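Local coordinates for protein beta-hexosaminidase (PDB 6JTJ) that probably takes part in peptidoglycan recycling by cleaving terminal beta-1,4-linked N-acetylglucosamine from peptide-linked cell-wall fragments, at residues R180-N185 against R191-L196; I246-G251 against I285-V290. All coordinates share one frame; numbering follows the deposited sequence.

Interaction 1 (R180-N185 against R191-L196); sequences RSFHRN and RLALAL. With NAG (2-acetamido-2-deoxy-beta-D-glucopyranose), chain I.
F182 lays its ring against helix 186-202, with L192 and A193 over one face and L196 near the rim. Its CB lies 4.0 Å from L192 CD1; CG stands anti to the carbonyl carbon (chi1 -75°), and the F182 and L192 side chains pass each other in opposite directions. Over one face, toward the rim, L192 CB comes within 3.6 Å of F182 CD1. L192 CB stands 3.9 Å from the F182 ring centroid and 21° off its normal, which is CH-pi geometry. Farther out F182 CE2 is 3.9 Å from A193 CA, and at the tip F182 CZ approaches L196 CD2 at 4.4 Å, close to the ring plane. M124 and L127 of helix 124-134 also pack on F182. Beyond this apolar seat, N185 N donates to H183 ND1 (3.0 Å) and lies only 5° out of the imidazole plane. Before F182 in the loop, R180 NH2 gives a weak bond to NAG O3 (3.0 Å), and a salt bridge from R180 NE to E107 helps place the guanidinium. The same loop carries R180, whose weak bond to the sugar is consistent with its predicted substrate-binding role in this glycosyl hydrolase family 3 site.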
loop_
_atom_site.group_PDB
_atom_site.type_symbol
_atom_site.label_atom_id
_atom_site.label_comp_id
_atom_site.label_asym_id
_atom_site.label_seq_id
_atom_site.Cartn_x
_atom_site.Cartn_y
_atom_site.Cartn_z
ATOM N N ARG C 180 -6.390 2.637 -7.890
ATOM C CA ARG C 180 -6.643 4.028 -7.545
ATOM C C ARG C 180 -6.265 4.981 -8.678
ATOM O O ARG C 180 -6.666 6.149 -8.649
ATOM C CB ARG C 180 -5.888 4.414 -6.306
ATOM C CG ARG C 180 -6.340 3.647 -5.056
ATOM C CD ARG C 180 -5.276 3.705 -3.992
ATOM N NE ARG C 180 -5.130 5.061 -3.491
ATOM C CZ ARG C 180 -4.100 5.485 -2.772
ATOM N NH1 ARG C 180 -3.102 4.659 -2.509
ATOM N NH2 ARG C 180 -4.066 6.739 -2.328
ATOM N N SER C 181 -5.484 4.490 -9.641
ATOM C CA SER C 181 -5.114 5.272 -10.807
ATOM C C SER C 181 -6.189 5.130 -11.894
ATOM O O SER C 181 -6.742 4.043 -12.093
ATOM C CB SER C 181 -3.767 4.806 -11.337
ATOM O OG SER C 181 -3.516 5.294 -12.625
ATOM N N PHE C 182 -6.484 6.243 -12.580
ATOM C CA PHE C 182 -7.467 6.244 -13.655
ATOM C C PHE C 182 -7.065 5.312 -14.794
ATOM O O PHE C 182 -7.900 4.590 -15.309
ATOM C CB PHE C 182 -7.618 7.632 -14.280
ATOM C CG PHE C 182 -8.388 8.618 -13.453
ATOM C CD1 PHE C 182 -9.763 8.535 -13.325
ATOM C CD2 PHE C 182 -7.732 9.662 -12.813
ATOM C CE1 PHE C 182 -10.470 9.461 -12.580
ATOM C CE2 PHE C 182 -8.436 10.588 -12.082
ATOM C CZ PHE C 182 -9.805 10.488 -11.953
ATOM N N HIS C 183 -5.794 5.343 -15.174
ATOM C CA HIS C 183 -5.369 4.809 -16.461
ATOM C C HIS C 183 -3.839 4.844 -16.596
ATOM O O HIS C 183 -3.156 5.557 -15.856
ATOM C CB HIS C 183 -6.016 5.672 -17.571
ATOM C CG HIS C 183 -6.182 4.972 -18.880
ATOM N ND1 HIS C 183 -5.196 4.935 -19.835
ATOM C CD2 HIS C 183 -7.247 4.325 -19.413
ATOM C CE1 HIS C 183 -5.631 4.271 -20.888
ATOM N NE2 HIS C 183 -6.871 3.885 -20.654
ATOM N N ARG C 184 -3.302 4.073 -17.535
ATOM C CA ARG C 184 -1.875 4.101 -17.860
ATOM C C ARG C 184 -1.449 5.379 -18.590
ATOM O O ARG C 184 -0.341 5.861 -18.427
ATOM C CB ARG C 184 -1.544 2.902 -18.754
ATOM C CG ARG C 184 -0.083 2.793 -19.144
ATOM C CD ARG C 184 0.161 1.688 -20.173
ATOM N NE ARG C 184 1.601 1.567 -20.466
ATOM C CZ ARG C 184 2.486 0.847 -19.759
ATOM N NH1 ARG C 184 2.107 0.140 -18.694
ATOM N NH2 ARG C 184 3.769 0.828 -20.129
ATOM N N ASN C 185 -2.359 5.938 -19.364
ATOM C CA ASN C 185 -2.025 6.924 -20.375
ATOM C C ASN C 185 -2.190 8.319 -19.796
ATOM O O ASN C 185 -3.271 8.671 -19.355
ATOM C CB ASN C 185 -2.948 6.752 -21.601
ATOM C CG ASN C 185 -2.540 7.641 -22.777
ATOM O OD1 ASN C 185 -2.454 8.862 -22.659
ATOM N ND2 ASN C 185 -2.283 7.031 -23.907
ATOM N N ARG C 191 -7.443 14.053 -18.591
ATOM C CA ARG C 191 -8.815 14.402 -18.964
ATOM C C ARG C 191 -9.853 13.866 -17.979
ATOM O O ARG C 191 -10.805 14.572 -17.638
ATOM C CB ARG C 191 -9.106 13.961 -20.406
ATOM C CG ARG C 191 -8.182 14.688 -21.436
ATOM C CD ARG C 191 -8.948 15.757 -22.196
ATOM N NE ARG C 191 -9.687 16.734 -21.407
ATOM C CZ ARG C 191 -9.314 17.980 -21.094
ATOM N NH1 ARG C 191 -8.123 18.461 -21.417
ATOM N NH2 ARG C 191 -10.176 18.753 -20.427
ATOM N N LEU C 192 -9.673 12.640 -17.480
ATOM C CA LEU C 192 -10.613 12.131 -16.480
ATOM C C LEU C 192 -10.518 12.935 -15.199
ATOM O O LEU C 192 -11.525 13.227 -14.550
ATOM C CB LEU C 192 -10.362 10.643 -16.214
ATOM C CG LEU C 192 -10.677 9.772 -17.439
ATOM C CD1 LEU C 192 -10.088 8.375 -17.295
ATOM C CD2 LEU C 192 -12.188 9.704 -17.633
ATOM N N ALA C 193 -9.299 13.308 -14.833
ATOM C CA ALA C 193 -9.094 14.105 -13.623
ATOM C C ALA C 193 -9.796 15.462 -13.745
ATOM O O ALA C 193 -10.462 15.897 -12.817
ATOM C CB ALA C 193 -7.594 14.290 -13.375
ATOM N N LEU C 194 -9.617 16.132 -14.875
ATOM C CA LEU C 194 -10.261 17.428 -15.105
ATOM C C LEU C 194 -11.779 17.348 -15.046
ATOM O O LEU C 194 -12.446 18.204 -14.453
ATOM C CB LEU C 194 -9.829 18.007 -16.453
ATOM C CG LEU C 194 -8.383 18.477 -16.543
ATOM C CD1 LEU C 194 -7.984 18.695 -18.002
ATOM C CD2 LEU C 194 -8.179 19.758 -15.746
ATOM N N ALA C 195 -12.328 16.266 -15.589
ATOM C CA ALA C 195 -13.775 16.034 -15.516
ATOM C C ALA C 195 -14.226 15.758 -14.102
ATOM O O ALA C 195 -15.300 16.224 -13.655
ATOM C CB ALA C 195 -14.163 14.870 -16.424
ATOM N N LEU C 196 -13.448 14.961 -13.373
ATOM C CA LEU C 196 -13.789 14.722 -11.969
ATOM C C LEU C 196 -13.766 16.049 -11.223
ATOM O O LEU C 196 -14.639 16.318 -10.393
ATOM C CB LEU C 196 -12.794 13.747 -11.324
ATOM C CG LEU C 196 -13.167 13.342 -9.887
ATOM C CD1 LEU C 196 -14.038 12.096 -9.866
ATOM C CD2 LEU C 196 -11.917 13.091 -9.068
HETATM C C1 NAG I . -0.798 8.926 2.351
HETATM C C2 NAG I . -1.536 8.390 1.116
HETATM C C3 NAG I . -2.349 9.488 0.472
HETATM C C4 NAG I . -3.232 10.189 1.503
HETATM C C5 NAG I . -2.403 10.778 2.627
HETATM C C6 NAG I . -3.297 11.313 3.749
HETATM C C7 NAG I . -0.744 6.734 -0.584
HETATM C C8 NAG I . -1.918 5.914 -0.246
HETATM N N2 NAG I . -0.639 7.871 0.113
HETATM O O1 NAG I . -0.458 7.865 3.224
HETATM O O3 NAG I . -3.113 8.930 -0.572
HETATM O O4 NAG I . -4.025 11.188 0.913
HETATM O O5 NAG I . -1.595 9.760 3.179
HETATM O O6 NAG I . -4.067 10.302 4.379
HETATM O O7 NAG I . 0.081 6.340 -1.426
#

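Interaction 2 (I246-G251 against I285-V290)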
loop_
_atom_site.group_PDB
_atom_site.type_symbol
_atom_site.label_atom_id
_atom_site.label_comp_id
_atom_site.label_asym_id
_atom_site.label_seq_id
_atom_site.Cartn_x
_atom_site.Cartn_y
_atom_site.Cartn_z
ATOM N N ILE C 246 -1.303 20.120 -16.050
ATOM C CA ILE C 246 -2.595 20.463 -16.609
ATOM C C ILE C 246 -3.589 20.787 -15.486
ATOM O O ILE C 246 -4.340 21.763 -15.576
ATOM C CB ILE C 246 -3.095 19.320 -17.511
ATOM C CG1 ILE C 246 -2.170 19.193 -18.737
ATOM C CG2 ILE C 246 -4.524 19.564 -17.949
ATOM C CD1 ILE C 246 -2.339 17.912 -19.565
ATOM N N MET C 247 -3.611 19.964 -14.437
ATOM C CA MET C 247 -4.508 20.223 -13.296
ATOM C C MET C 247 -4.162 21.530 -12.591
ATOM O O MET C 247 -5.057 22.286 -12.205
ATOM C CB MET C 247 -4.463 19.074 -12.324
ATOM C CG MET C 247 -5.173 17.838 -12.839
ATOM S SD MET C 247 -6.954 18.002 -12.677
ATOM C CE MET C 247 -7.190 17.687 -10.938
ATOM N N SER C 248 -2.866 21.801 -12.451
ATOM C CA SER C 248 -2.405 23.052 -11.893
ATOM C C SER C 248 -2.963 24.223 -12.701
ATOM O O SER C 248 -3.541 25.141 -12.149
ATOM C CB SER C 248 -0.874 23.105 -11.881
ATOM O OG SER C 248 -0.420 24.329 -11.326
ATOM N N ARG C 249 -2.786 24.171 -14.015
ATOM C CA ARG C 249 -3.293 25.214 -14.906
ATOM C C ARG C 249 -4.777 25.422 -14.744
ATOM O O ARG C 249 -5.248 26.541 -14.770
ATOM C CB ARG C 249 -3.032 24.855 -16.359
ATOM C CG ARG C 249 -2.719 26.062 -17.216
ATOM C CD ARG C 249 -3.281 25.957 -18.624
ATOM N NE ARG C 249 -2.972 24.688 -19.281
ATOM C CZ ARG C 249 -3.864 23.805 -19.746
ATOM N NH1 ARG C 249 -5.175 24.006 -19.640
ATOM N NH2 ARG C 249 -3.429 22.687 -20.330
ATOM N N GLU C 250 -5.517 24.336 -14.534
ATOM C CA GLU C 250 -6.967 24.402 -14.419
ATOM C C GLU C 250 -7.505 24.567 -13.013
ATOM O O GLU C 250 -8.681 24.278 -12.763
ATOM C CB GLU C 250 -7.584 23.165 -15.074
ATOM C CG GLU C 250 -7.272 23.066 -16.564
ATOM C CD GLU C 250 -7.828 24.231 -17.353
ATOM O OE1 GLU C 250 -8.999 24.593 -17.106
ATOM O OE2 GLU C 250 -7.078 24.805 -18.176
ATOM N N GLY C 251 -6.675 25.024 -12.077
ATOM C CA GLY C 251 -7.193 25.466 -10.764
ATOM C C GLY C 251 -7.148 24.478 -9.602
ATOM O O GLY C 251 -7.785 24.696 -8.578
ATOM N N ILE C 285 6.376 24.877 -12.970
ATOM C CA ILE C 285 4.983 24.566 -13.256
ATOM C C ILE C 285 4.052 25.754 -12.977
ATOM O O ILE C 285 2.989 25.866 -13.593
ATOM C CB ILE C 285 4.524 23.288 -12.501
ATOM C CG1 ILE C 285 5.277 22.086 -13.065
ATOM C CG2 ILE C 285 3.017 23.068 -12.608
ATOM C CD1 ILE C 285 5.181 20.830 -12.241
ATOM N N GLY C 286 4.426 26.618 -12.044
ATOM C CA GLY C 286 3.612 27.795 -11.717
ATOM C C GLY C 286 2.487 27.533 -10.737
ATOM O O GLY C 286 1.549 28.322 -10.636
ATOM N N PHE C 287 2.576 26.434 -9.990
ATOM C CA PHE C 287 1.514 26.064 -9.058
ATOM C C PHE C 287 1.464 27.044 -7.882
ATOM O O PHE C 287 2.470 27.290 -7.228
ATOM C CB PHE C 287 1.744 24.618 -8.562
ATOM C CG PHE C 287 0.741 24.148 -7.558
ATOM C CD1 PHE C 287 -0.598 24.004 -7.901
ATOM C CD2 PHE C 287 1.129 23.840 -6.260
ATOM C CE1 PHE C 287 -1.528 23.534 -6.964
ATOM C CE2 PHE C 287 0.212 23.373 -5.327
ATOM C CZ PHE C 287 -1.121 23.239 -5.675
ATOM N N LYS C 288 0.281 27.553 -7.590
ATOM C CA LYS C 288 0.093 28.503 -6.499
ATOM C C LYS C 288 -0.704 27.988 -5.317
ATOM O O LYS C 288 -0.963 28.732 -4.380
ATOM C CB LYS C 288 -0.588 29.769 -7.042
ATOM C CG LYS C 288 0.156 30.389 -8.223
ATOM C CD LYS C 288 -0.132 31.866 -8.286
ATOM C CE LYS C 288 0.437 32.511 -9.533
ATOM N NZ LYS C 288 1.858 32.103 -9.715
ATOM N N GLY C 289 -1.103 26.721 -5.344
ATOM C CA GLY C 289 -1.925 26.180 -4.283
ATOM C C GLY C 289 -1.138 25.631 -3.115
ATOM O O GLY C 289 0.039 25.910 -2.943
ATOM N N VAL C 290 -1.823 24.837 -2.298
ATOM C CA VAL C 290 -1.222 24.218 -1.114
ATOM C C VAL C 290 -0.322 23.055 -1.500
ATOM O O VAL C 290 -0.693 22.191 -2.309
ATOM C CB VAL C 290 -2.300 23.654 -0.165
ATOM C CG1 VAL C 290 -1.697 22.728 0.889
ATOM C CG2 VAL C 290 -3.068 24.789 0.468
HETATM O O HOH W 1 0.286 25.847 -13.264
#
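S248, on the last turn of helix 242-249, fits its hydroxyl against the F287 and I285 side chains of the loop 285-290. Its OG lies anti to the backbone N (chi1 -180°), which carries it off the helix toward the loop. There S248 OG is 3.4 Å from F287 CD1, close to the ring plane, and equally 3.4 Å from F287 CA, so the oxygen rests on the backbone carbon as well as on the aromatic edge; S248 OG also sits 3.9 Å from I285 CG2. No direct hydrogen bond joins the two segments. Instead one water spans them, 2.6 Å from S248 OG and 2.7 Å from I285 O, to which it donates.

The next shell probably helps place both partners. The F287 ring is covered on one face by the backbone N of G289, 3.4 Å above the plane and over its centre, and L281 of helix 274-284 also packs against F287. R282 NH1 bonds to the carbonyl oxygens of F287 and G289, which probably helps hold the loop's course. In the other segment, a Schellman motif with G251 at positive phi ends helix 242-249: G251 N reaches S248 O at 3.1 Å, and M252 N bonds to M247 O. V290, which opens strand 290-295, makes backbone hydrogen bonds with A253 and V255, beside parallel strand 254-257.

Chemically, the hydroxyl combines a water-mediated link to a carbonyl with packing against C-H groups of F287, its ring edge among them.

The two contacts come in series along the chain, interaction 1 closing before interaction 2 opens, with centres 16 Å apart. They meet directly where helix 186-202 packs on helix 242-249: L194 CD1 is 3.6 Å from I246 CG2, and A193 CB is 3.8 Å from M247 SD. Each helix leads into a strand of the same parallel run, 208-212 and 254-257 respectively, with 290-295 next in line, as expected for the barrel of this glycosidase family. Interaction 1 ties the sugar-contacting loop to the first helix, whereas interaction 2 joins the end of the second to the connection entering strand 290-295, which carries the predicted nucleophile D294.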